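Local coordinates for protein A151R (African swine fever virus Georgia 2007/1, PDB 7CMA) that is a viral non-structural protein that binds a zinc ion and whose biochemical activity is not firmly established, at residues K16-I21 with Y146-I151; I38-E42 with Y52-N56. All blocks are in the same frame, centred on the assembly; numbering follows the deposited sequence.

Neither contact is fully buried, and the two share no secondary structure element. Contact 1, nearer the middle of the fold (about 9 Å between contact and chain centres, against about 13 Å for contact 2), brings helix 3-28 against a loop near the C-terminal end, 125 residues away, and rests wholly on apolar side chains and a cysteine sulfur packed on two aromatic rings. Contact 2 is local backbone pairing inside a sheet, between the strands of hairpin 38-46/49-55, with side chains filling in on both faces. In sequence it is nested inside the loop that contact 1 closes. They lie on opposite sides of the chain's centre, their centres about 20 Å apart, and do not touch.

Contact 1: residues K16-I21 with Y146-I151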
loop_
_atom_site.group_PDB
_atom_site.type_symbol
_atom_site.label_atom_id
_atom_site.label_comp_id
_atom_site.label_asym_id
_atom_site.label_seq_id
_atom_site.Cartn_x
_atom_site.Cartn_y
_atom_site.Cartn_z
ATOM N N LYS A 16 8.749 3.671 -7.463
ATOM C CA LYS A 16 7.985 2.553 -8.074
ATOM C C LYS A 16 7.549 2.954 -9.493
ATOM O O LYS A 16 7.690 2.131 -10.394
ATOM C CB LYS A 16 6.785 2.175 -7.202
ATOM C CG LYS A 16 7.123 1.377 -5.949
ATOM C CD LYS A 16 6.029 0.418 -5.516
ATOM C CE LYS A 16 5.308 0.860 -4.262
ATOM N NZ LYS A 16 4.552 2.118 -4.476
ATOM N N LEU A 17 7.119 4.200 -9.692
ATOM C CA LEU A 17 6.612 4.683 -11.006
ATOM C C LEU A 17 7.792 4.824 -11.976
ATOM O O LEU A 17 7.692 4.283 -13.075
ATOM C CB LEU A 17 5.866 6.008 -10.824
ATOM C CG LEU A 17 5.190 6.561 -12.082
ATOM C CD1 LEU A 17 4.409 5.477 -12.817
ATOM C CD2 LEU A 17 4.277 7.729 -11.737
ATOM N N ILE A 18 8.930 5.339 -11.499
ATOM C CA ILE A 18 10.179 5.439 -12.313
ATOM C C ILE A 18 10.620 4.031 -12.723
ATOM O O ILE A 18 11.004 3.856 -13.893
ATOM C CB ILE A 18 11.294 6.191 -11.560
ATOM C CG1 ILE A 18 11.010 7.694 -11.493
ATOM C CG2 ILE A 18 12.653 5.901 -12.179
ATOM C CD1 ILE A 18 12.067 8.493 -10.757
ATOM N N GLU A 19 10.590 3.072 -11.793
ATOM C CA GLU A 19 10.992 1.666 -12.075
ATOM C C GLU A 19 10.054 1.085 -13.142
ATOM O O GLU A 19 10.557 0.515 -14.118
ATOM C CB GLU A 19 10.971 0.820 -10.798
ATOM C CG GLU A 19 11.637 -0.541 -10.960
ATOM C CD GLU A 19 13.159 -0.519 -10.997
ATOM O OE1 GLU A 19 13.741 0.580 -10.859
ATOM O OE2 GLU A 19 13.760 -1.595 -11.205
ATOM N N CYS A 20 8.748 1.300 -12.986
ATOM C CA CYS A 20 7.726 0.877 -13.977
ATOM C C CYS A 20 8.040 1.482 -15.353
ATOM O O CYS A 20 8.101 0.716 -16.341
ATOM C CB CYS A 20 6.331 1.281 -13.523
ATOM S SG CYS A 20 5.019 0.528 -14.517
ATOM N N ILE A 21 8.258 2.797 -15.415
ATOM C CA ILE A 21 8.549 3.506 -16.699
ATOM C C ILE A 21 9.858 2.964 -17.275
ATOM O O ILE A 21 9.901 2.702 -18.489
ATOM C CB ILE A 21 8.599 5.031 -16.503
ATOM C CG1 ILE A 21 7.263 5.571 -15.981
ATOM C CG2 ILE A 21 9.024 5.722 -17.790
ATOM C CD1 ILE A 21 7.329 6.987 -15.487
ATOM N N TYR A 146 -1.662 -1.235 -14.944
ATOM C CA TYR A 146 -0.808 -0.878 -13.782
ATOM C C TYR A 146 -1.654 -0.132 -12.756
ATOM O O TYR A 146 -2.564 0.615 -13.112
ATOM C CB TYR A 146 0.391 -0.047 -14.243
ATOM C CG TYR A 146 1.449 -0.823 -14.984
ATOM C CD1 TYR A 146 2.208 -1.787 -14.341
ATOM C CD2 TYR A 146 1.730 -0.561 -16.316
ATOM C CE1 TYR A 146 3.181 -2.506 -15.013
ATOM C CE2 TYR A 146 2.702 -1.267 -17.002
ATOM C CZ TYR A 146 3.464 -2.208 -16.334
ATOM O OH TYR A 146 4.429 -2.897 -17.002
ATOM N N PRO A 147 -1.399 -0.319 -11.445
ATOM C CA PRO A 147 -2.090 0.460 -10.422
ATOM C C PRO A 147 -1.914 1.978 -10.620
ATOM O O PRO A 147 -2.790 2.726 -10.209
ATOM C CB PRO A 147 -1.449 -0.008 -9.102
ATOM C CG PRO A 147 -0.112 -0.606 -9.514
ATOM C CD PRO A 147 -0.347 -1.183 -10.892
ATOM N N PHE A 148 -0.851 2.380 -11.326
ATOM C CA PHE A 148 -0.532 3.801 -11.634
ATOM C C PHE A 148 -1.523 4.329 -12.678
ATOM O O PHE A 148 -1.444 3.892 -13.834
ATOM C CB PHE A 148 0.907 3.931 -12.143
ATOM C CG PHE A 148 1.954 3.314 -11.250
ATOM C CD1 PHE A 148 2.243 3.863 -10.009
ATOM C CD2 PHE A 148 2.625 2.161 -11.633
ATOM C CE1 PHE A 148 3.190 3.280 -9.180
ATOM C CE2 PHE A 148 3.571 1.580 -10.801
ATOM C CZ PHE A 148 3.852 2.141 -9.577
ATOM N N THR A 149 -2.349 5.311 -12.303
ATOM C CA THR A 149 -3.384 5.920 -13.179
ATOM C C THR A 149 -2.712 6.692 -14.324
ATOM O O THR A 149 -3.399 6.953 -15.329
ATOM C CB THR A 149 -4.331 6.845 -12.400
ATOM O OG1 THR A 149 -3.548 7.896 -11.834
ATOM C CG2 THR A 149 -5.112 6.128 -11.320
ATOM N N ASN A 150 -1.417 7.006 -14.194
ATOM C CA ASN A 150 -0.693 7.857 -15.176
ATOM C C ASN A 150 -0.115 6.991 -16.299
ATOM O O ASN A 150 0.459 7.568 -17.240
ATOM C CB ASN A 150 0.410 8.684 -14.519
ATOM C CG ASN A 150 -0.139 9.711 -13.558
ATOM O OD1 ASN A 150 -0.830 10.642 -13.965
ATOM N ND2 ASN A 150 0.058 9.476 -12.271
ATOM N N ILE A 151 -0.223 5.664 -16.197
ATOM C CA ILE A 151 0.157 4.744 -17.308
ATOM C C ILE A 151 -1.120 4.237 -17.977
ATOM O O ILE A 151 -1.865 3.468 -17.339
ATOM C CB ILE A 151 1.056 3.589 -16.831
ATOM C CG1 ILE A 151 2.138 4.084 -15.868
ATOM C CG2 ILE A 151 1.643 2.852 -18.030
ATOM C CD1 ILE A 151 3.488 3.451 -16.078
#
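Phe148, in the m rotamer, sends its ring onto the face of helix 3-28 formed by Lys16, Leu17 and Cys20. The CA-to-CB bond of Leu17 points sideways to segment 146-151, yet the t, p rotamer brings CD1 over one face of the Phe148 ring, 4.0 Å from its centroid, a CH-pi contact; the same CD1 lies 3.9 Å from CD1 of Ile151 (chi1 m, chi2 off a well at -140°). At the ring edge, Lys16 CB approaches Phe148 CZ to 3.8 Å. Cys20, with chi1 t, places SG over the ring of Tyr146 (chi1 m), 3.5 Å from its centroid and 8° off the normal, a sulfur-aromatic contact, and 3.7 Å from Ile151 CD1. Phe148 and Ile151 are the first and last residues of a type I beta turn, closed by Ile151 N to Phe148 O at 3.2 Å, with Tyr146 just ahead of it; the side chain of Arg135 hydrogen-bonds both Phe148 O and Ile151 O. The contact is apolar and aromatic, joining the long N-terminal helix to the chain's C-terminal region. Tyr146 OH hydrogen-bonds Glu24 further along that helix. Leu17 also packs on Tyr80, and Lys16 touches Ile5 of the second subunit.

Contact 2: residues I38-E42 with Y52-N56; sequences IVVSE and YFTFN
A classic beta bulge interrupts strand 38-46 at Val40 and Ser41, which both face Leu33 of strand 30-35. Val40 takes phi/psi of -116/-20, far from the extended values of Ser41 (-156/171) and Glu42 (-152/129), and its CB consequently projects to much the same side as that of Ser41. Against the other edge of this strand runs 52-55, antiparallel and extended throughout (phi -89 to -113, psi 99 to 158), with segment axes 4.6 Å apart at closest and 153° between their directions. Three backbone bonds set the register: Phe55 N to Val40 O at 3.0 Å, nearly linear, then Glu42 N to Phe53 O and Phe53 N to Glu42 O, each 2.8 Å. Glu42 and Phe53 are therefore a hydrogen-bonded pair (CA-CA 5.0 Å), and Ser41 and Thr54 a non-hydrogen-bonded one (CA-CA 4.3 Å), where Ser41 CA also makes a CA-H...O contact of 3.1 Å to Phe53 O. This is the beta hairpin 38-46/49-55 of an antiparallel five-stranded sheet, continued beyond 49-55 by strand 61-66. Glu42 and Phe53 (chi1 m) point to one face, Ser41 and Thr54 to the other. Phe55 (chi1 m, chi2 -73°) reaches across to the neighbouring strand, its ring edge to Glu42 OE1 (CZ 3.5 Å), with CD2 3.8 Å from Val39 CG1. Glu42 is fully extended (chi1 and chi2 t), and its OE2 hydrogen-bonds Ser44 OG. Tyr52, with chi1 t, starts away from segment 38-42 but swings its ring back, so that CE1 comes within 3.5 Å of Ser41 CB.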
loop_
_atom_site.group_PDB
_atom_site.type_symbol
_atom_site.label_atom_id
_atom_site.label_comp_id
_atom_site.label_asym_id
_atom_site.label_seq_id
_atom_site.Cartn_x
_atom_site.Cartn_y
_atom_site.Cartn_z
ATOM N N ILE A 38 -4.278 14.041 -25.344
ATOM C CA ILE A 38 -3.696 14.538 -26.624
ATOM C C ILE A 38 -2.187 14.294 -26.577
ATOM O O ILE A 38 -1.567 14.690 -25.578
ATOM C CB ILE A 38 -4.022 16.033 -26.829
ATOM C CG1 ILE A 38 -5.534 16.287 -26.849
ATOM C CG2 ILE A 38 -3.341 16.568 -28.079
ATOM C CD1 ILE A 38 -5.937 17.642 -26.313
ATOM N N VAL A 39 -1.646 13.571 -27.562
ATOM C CA VAL A 39 -0.187 13.279 -27.672
ATOM C C VAL A 39 0.560 14.601 -27.874
ATOM O O VAL A 39 0.226 15.321 -28.825
ATOM C CB VAL A 39 0.111 12.289 -28.813
ATOM C CG1 VAL A 39 1.605 12.041 -28.955
ATOM C CG2 VAL A 39 -0.637 10.980 -28.633
ATOM N N VAL A 40 1.495 14.929 -26.978
ATOM C CA VAL A 40 2.250 16.215 -27.003
ATOM C C VAL A 40 3.730 15.913 -27.251
ATOM O O VAL A 40 4.420 16.794 -27.790
ATOM C CB VAL A 40 2.037 17.046 -25.721
ATOM C CG1 VAL A 40 0.617 17.580 -25.630
ATOM C CG2 VAL A 40 2.402 16.274 -24.459
ATOM N N SER A 41 4.161 14.674 -26.989
ATOM C CA SER A 41 5.580 14.273 -27.158
ATOM C C SER A 41 5.695 12.761 -27.380
ATOM O O SER A 41 4.704 12.029 -27.131
ATOM C CB SER A 41 6.419 14.719 -25.984
ATOM O OG SER A 41 5.603 15.117 -24.900
ATOM N N GLU A 42 6.902 12.314 -27.734
ATOM C CA GLU A 42 7.244 10.893 -27.996
ATOM C C GLU A 42 8.729 10.685 -27.688
ATOM O O GLU A 42 9.544 11.518 -28.120
ATOM C CB GLU A 42 6.934 10.526 -29.451
ATOM C CG GLU A 42 7.286 9.086 -29.805
ATOM C CD GLU A 42 7.021 8.688 -31.249
ATOM O OE1 GLU A 42 6.341 9.449 -31.952
ATOM O OE2 GLU A 42 7.516 7.621 -31.672
ATOM N N TYR A 52 13.651 12.519 -28.713
ATOM C CA TYR A 52 12.504 13.220 -28.080
ATOM C C TYR A 52 11.811 14.091 -29.132
ATOM O O TYR A 52 12.389 15.125 -29.523
ATOM C CB TYR A 52 12.983 14.046 -26.884
ATOM C CG TYR A 52 11.914 14.865 -26.204
ATOM C CD1 TYR A 52 10.751 14.273 -25.735
ATOM C CD2 TYR A 52 12.100 16.214 -25.948
ATOM C CE1 TYR A 52 9.777 15.011 -25.081
ATOM C CE2 TYR A 52 11.136 16.967 -25.296
ATOM C CZ TYR A 52 9.970 16.362 -24.861
ATOM O OH TYR A 52 9.023 17.086 -24.195
ATOM N N PHE A 53 10.705 13.580 -29.689
ATOM C CA PHE A 53 9.823 14.283 -30.660
ATOM C C PHE A 53 8.755 15.067 -29.894
ATOM O O PHE A 53 8.016 14.458 -29.096
ATOM C CB PHE A 53 9.159 13.288 -31.615
ATOM C CG PHE A 53 10.091 12.288 -32.248
ATOM C CD1 PHE A 53 10.837 12.623 -33.370
ATOM C CD2 PHE A 53 10.169 10.990 -31.770
ATOM C CE1 PHE A 53 11.677 11.692 -33.965
ATOM C CE2 PHE A 53 11.028 10.069 -32.353
ATOM C CZ PHE A 53 11.795 10.428 -33.436
ATOM N N THR A 54 8.650 16.367 -30.169
ATOM C CA THR A 54 7.559 17.228 -29.640
ATOM C C THR A 54 6.606 17.586 -30.786
ATOM O O THR A 54 7.101 17.819 -31.907
ATOM C CB THR A 54 8.141 18.460 -28.939
ATOM O OG1 THR A 54 8.902 17.994 -27.825
ATOM C CG2 THR A 54 7.082 19.435 -28.472
ATOM N N PHE A 55 5.294 17.487 -30.542
ATOM C CA PHE A 55 4.217 17.692 -31.546
ATOM C C PHE A 55 3.412 18.948 -31.183
ATOM O O PHE A 55 3.402 19.333 -30.003
ATOM C CB PHE A 55 3.312 16.460 -31.623
ATOM C CG PHE A 55 4.028 15.158 -31.887
ATOM C CD1 PHE A 55 4.551 14.871 -33.140
ATOM C CD2 PHE A 55 4.134 14.195 -30.895
ATOM C CE1 PHE A 55 5.175 13.656 -33.389
ATOM C CE2 PHE A 55 4.762 12.985 -31.145
ATOM C CZ PHE A 55 5.283 12.719 -32.390
ATOM N N ASN A 56 2.723 19.537 -32.167
ATOM C CA ASN A 56 1.735 20.625 -31.928
ATOM C C ASN A 56 0.320 20.027 -31.927
ATOM O O ASN A 56 0.203 18.783 -31.962
ATOM C CB ASN A 56 1.888 21.773 -32.935
ATOM C CG ASN A 56 1.562 21.390 -34.364
ATOM O OD1 ASN A 56 1.027 20.313 -34.629
ATOM N ND2 ASN A 56 1.886 22.270 -35.297
#